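Local coordinates for protein A6 homolog (Fowlpox virus, PDB 6BR8) that binds phospholipids in its carboxy-terminal domain, the part modelled here, and probably plays an essential role in the transition from immature to mature virions, at residues A[210-213]-A[214-218]; A[154-157]-A[158-162]. All blocks are in the same frame, centred on the assembly; numbering follows the deposited sequence.

Overall arrangement
Contacts 1 and 2 are the first turns of two helices, 212-225 and 156-170, in the mostly helical, phospholipid-binding C-terminal part of the protein. Each turn follows directly on a preceding helix, 197-210 for contact 1 and 134-154 for contact 2. Their centres lie about 12 Å apart, and the two turns touch: Ser-217 OG sits 2.8 Å from Arg-157 NH2, a probable hydrogen bond, while Ile-218 CD1 packs 3.5 Å from Arg-157 CB. Lipid lies close to both. The side chain of Leu-158 is about 4 Å from a bound phosphatidylethanolamine, and that of Leu-215 about 6 Å from phosphatidylethanolamine and from phosphatidylglycerol alike.

Contact 1: A[210-213]-A[214-218]; sequences KHKT and TLISI
Leu-215 N reaches back to His-211 O at 3.0 Å and so starts the N-terminal turn of helix 212-225, with His-211 in the N-cap position. Two more i to i+4 bonds carry the helix on: Ile-216 N gives to Lys-212 O at 2.9 Å in an almost straight bond (176° at the hydrogen), and Ser-217 N gives to Thr-213 O at 2.9 Å. The cap residue is also the point at which the chain leaves helix 197-210, so a single residue joins two successive helices.

Among the side chains, the pairing to look at is Lys-212 with Ile-216, one turn on. They run side by side and point the same way, with Lys-212 CG 4.1 Å from Ile-216 CG1. That branch of Ile-216 is set beside its own backbone N (chi1 -63°), which brings CG1 to 3.3 Å from Lys-212 O, against the very carbonyl that receives the Ile-216 N-H. Beyond CG the lysine chain is extended, carrying NZ to a salt bridge with Asp-242 of helix 237-249. Ile-216 touches Ile-237, Glu-238 and Phe-241 of that same helix, and Leu-215 also rests on Phe-241, so this side of the turn is packed as well as salt-bridged. Asp-242 would be expected to keep the lysine charged.

His-211 turns its ring to helix 156-170, where it packs on Leu-161 and Ile-165. Ser-217 CB lies 3.2 Å from Thr-213 O, while its hydroxyl turns to NH2 of Arg-157.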
# COMPACT_ATOMS: atom_id res chain seq x y z
N LYS A 210 -20.89 -4.44 3.79
CA LYS A 210 -21.46 -5.74 4.09
C LYS A 210 -20.56 -6.56 4.99
O LYS A 210 -21.05 -7.36 5.78
CB LYS A 210 -21.72 -6.54 2.82
CG LYS A 210 -23.10 -6.36 2.28
CD LYS A 210 -23.47 -7.49 1.34
CE LYS A 210 -22.57 -7.50 0.13
NZ LYS A 210 -22.32 -8.89 -0.33
N HIS A 211 -19.24 -6.37 4.88
CA HIS A 211 -18.24 -7.26 5.45
C HIS A 211 -17.39 -6.55 6.48
O HIS A 211 -16.34 -7.07 6.87
CB HIS A 211 -17.36 -7.83 4.33
CG HIS A 211 -18.03 -8.91 3.57
ND1 HIS A 211 -18.16 -8.90 2.20
CD2 HIS A 211 -18.62 -10.06 3.99
CE1 HIS A 211 -18.80 -9.99 1.81
NE2 HIS A 211 -19.08 -10.71 2.88
N LYS A 212 -17.83 -5.37 6.91
CA LYS A 212 -16.98 -4.57 7.78
C LYS A 212 -16.63 -5.30 9.07
O LYS A 212 -15.48 -5.26 9.51
CB LYS A 212 -17.66 -3.23 8.10
CG LYS A 212 -16.68 -2.19 8.59
CD LYS A 212 -17.39 -1.14 9.43
CE LYS A 212 -16.44 0.03 9.70
NZ LYS A 212 -17.19 1.14 10.35
N THR A 213 -17.59 -5.97 9.69
CA THR A 213 -17.36 -6.55 11.01
C THR A 213 -16.29 -7.64 10.94
O THR A 213 -15.31 -7.64 11.68
CB THR A 213 -18.68 -7.07 11.58
OG1 THR A 213 -19.67 -6.04 11.49
CG2 THR A 213 -18.55 -7.48 13.06
N THR A 214 -16.43 -8.54 9.98
CA THR A 214 -15.35 -9.48 9.70
C THR A 214 -14.02 -8.78 9.46
O THR A 214 -13.00 -9.17 10.01
CB THR A 214 -15.73 -10.33 8.50
OG1 THR A 214 -16.93 -11.05 8.83
CG2 THR A 214 -14.58 -11.30 8.18
N LEU A 215 -13.99 -7.76 8.59
CA LEU A 215 -12.68 -7.25 8.21
C LEU A 215 -11.97 -6.62 9.41
O LEU A 215 -10.78 -6.86 9.64
CB LEU A 215 -12.81 -6.24 7.08
CG LEU A 215 -11.44 -5.65 6.77
CD1 LEU A 215 -10.53 -6.69 6.17
CD2 LEU A 215 -11.62 -4.45 5.84
N ILE A 216 -12.69 -5.79 10.16
CA ILE A 216 -12.12 -5.18 11.35
C ILE A 216 -11.67 -6.26 12.33
O ILE A 216 -10.55 -6.23 12.85
CB ILE A 216 -13.14 -4.24 11.99
CG1 ILE A 216 -13.49 -3.10 11.03
CG2 ILE A 216 -12.67 -3.76 13.40
CD1 ILE A 216 -12.39 -2.10 10.86
N SER A 217 -12.56 -7.21 12.61
CA SER A 217 -12.24 -8.29 13.54
C SER A 217 -10.95 -8.98 13.16
O SER A 217 -10.03 -9.08 13.98
CB SER A 217 -13.36 -9.31 13.57
OG SER A 217 -12.95 -10.47 14.25
N ILE A 218 -10.85 -9.46 11.92
CA ILE A 218 -9.64 -10.13 11.45
C ILE A 218 -8.42 -9.26 11.69
O ILE A 218 -7.44 -9.70 12.30
CB ILE A 218 -9.77 -10.47 9.96
CG1 ILE A 218 -10.65 -11.71 9.77
CG2 ILE A 218 -8.39 -10.64 9.33
CD1 ILE A 218 -10.94 -12.00 8.33

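Contact 2: A[154-157]-A[158-162]; sequences TNER and LHVLF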
# COMPACT_ATOMS: atom_id res chain seq x y z
N THR A 154 -1.50 -16.74 4.61
CA THR A 154 -1.75 -17.85 5.51
C THR A 154 -3.00 -17.68 6.38
O THR A 154 -3.49 -18.68 6.92
CB THR A 154 -0.52 -18.07 6.43
OG1 THR A 154 -0.43 -17.02 7.41
CG2 THR A 154 0.79 -18.11 5.62
N ASN A 155 -3.53 -16.48 6.51
CA ASN A 155 -4.68 -16.28 7.39
C ASN A 155 -5.94 -16.86 6.74
O ASN A 155 -6.31 -16.50 5.63
CB ASN A 155 -4.84 -14.80 7.69
CG ASN A 155 -5.75 -14.54 8.84
OD1 ASN A 155 -6.86 -15.04 8.88
ND2 ASN A 155 -5.26 -13.77 9.81
N GLU A 156 -6.58 -17.79 7.44
CA GLU A 156 -7.71 -18.53 6.91
C GLU A 156 -9.01 -17.72 6.91
O GLU A 156 -9.84 -17.89 6.02
CB GLU A 156 -7.91 -19.82 7.69
CG GLU A 156 -9.05 -20.69 7.20
CD GLU A 156 -10.26 -20.64 8.11
OE1 GLU A 156 -10.20 -19.91 9.13
OE2 GLU A 156 -11.27 -21.32 7.82
N ARG A 157 -9.21 -16.86 7.91
CA ARG A 157 -10.41 -16.05 7.88
C ARG A 157 -10.32 -15.05 6.75
O ARG A 157 -11.31 -14.81 6.05
CB ARG A 157 -10.62 -15.35 9.22
CG ARG A 157 -10.87 -16.30 10.39
CD ARG A 157 -10.85 -15.52 11.69
NE ARG A 157 -11.96 -14.57 11.77
CZ ARG A 157 -11.95 -13.47 12.51
NH1 ARG A 157 -10.87 -13.16 13.22
NH2 ARG A 157 -13.01 -12.67 12.54
N LEU A 158 -9.13 -14.52 6.52
CA LEU A 158 -8.89 -13.63 5.39
C LEU A 158 -9.15 -14.34 4.06
O LEU A 158 -9.70 -13.77 3.11
CB LEU A 158 -7.45 -13.12 5.46
CG LEU A 158 -7.11 -11.72 4.98
CD1 LEU A 158 -7.98 -10.72 5.71
CD2 LEU A 158 -5.63 -11.46 5.25
N HIS A 159 -8.75 -15.60 3.98
CA HIS A 159 -8.94 -16.33 2.73
C HIS A 159 -10.42 -16.56 2.49
O HIS A 159 -10.92 -16.41 1.36
CB HIS A 159 -8.20 -17.66 2.78
CG HIS A 159 -8.21 -18.39 1.48
ND1 HIS A 159 -8.54 -19.72 1.38
CD2 HIS A 159 -7.95 -17.97 0.22
CE1 HIS A 159 -8.47 -20.09 0.11
NE2 HIS A 159 -8.12 -19.05 -0.61
N VAL A 160 -11.15 -16.91 3.55
CA VAL A 160 -12.59 -17.06 3.46
C VAL A 160 -13.22 -15.75 3.01
O VAL A 160 -13.98 -15.71 2.03
CB VAL A 160 -13.15 -17.55 4.80
CG1 VAL A 160 -14.66 -17.52 4.78
CG2 VAL A 160 -12.65 -18.98 5.05
N LEU A 161 -12.88 -14.64 3.68
CA LEU A 161 -13.49 -13.37 3.34
C LEU A 161 -13.18 -12.99 1.89
O LEU A 161 -14.07 -12.59 1.13
CB LEU A 161 -13.03 -12.30 4.33
CG LEU A 161 -13.34 -10.84 3.92
CD1 LEU A 161 -14.86 -10.69 3.86
CD2 LEU A 161 -12.69 -9.81 4.85
N PHE A 162 -11.92 -13.15 1.47
CA PHE A 162 -11.54 -12.89 0.08
C PHE A 162 -12.39 -13.71 -0.89
O PHE A 162 -12.85 -13.19 -1.90
CB PHE A 162 -10.05 -13.19 -0.09
CG PHE A 162 -9.54 -13.02 -1.50
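Asn-155 and Leu-158 meet at the N-cap of helix 156-170, where the asparagine side chain folds over the first turn and accepts from two backbone N-H groups. Both capping bonds are weak: Leu-158 N to Asn-155 OD1 is long at 3.3 Å though nearly straight, and Arg-157 N to the same OD1 is shorter at 3.1 Å but bent to 126°. The side-chain oxygen OD1 thus serves two backbone N-H groups of the first turn, which lack an earlier turn to bond to. CG anti to the backbone N (chi1 -165°) brings the side-chain amide over them, and its other end, ND2, bonds to Glu-151 of the preceding helix.

The packed part lies beneath this cap. The side chains of Asn-155 and Leu-158 cross at about a right angle, CB to CB at 3.8 Å. Leu-158 also touches Ile-218 and Leu-161 touches Leu-215, both of helix 212-225, while Asn-155 rests on Ile-222; Arg-157 lies against Ile-218 with its NH2 turned to Ser-217. Leu-158 comes near a bound phosphatidylethanolamine as well. Here the turn joins the helical packing next to the lipid.

The outer side is looser. Glu-156, His-159 and Val-160 are exposed, and the nearest approach between the ends of Glu-156 and Val-160 is OE2 to CG2 at 3.9 Å. These two run side by side and point the same way. The backbone tightens along the turn: the first bond, His-159 N to Asn-155 O, is 3.1 Å and bent to 141°, Val-160 N to Glu-156 O is shorter, and Leu-161 N binds Arg-157 O at 2.8 Å. Val-160 CG2, set beside its own backbone N, presses to 3.2 Å from Glu-156 O.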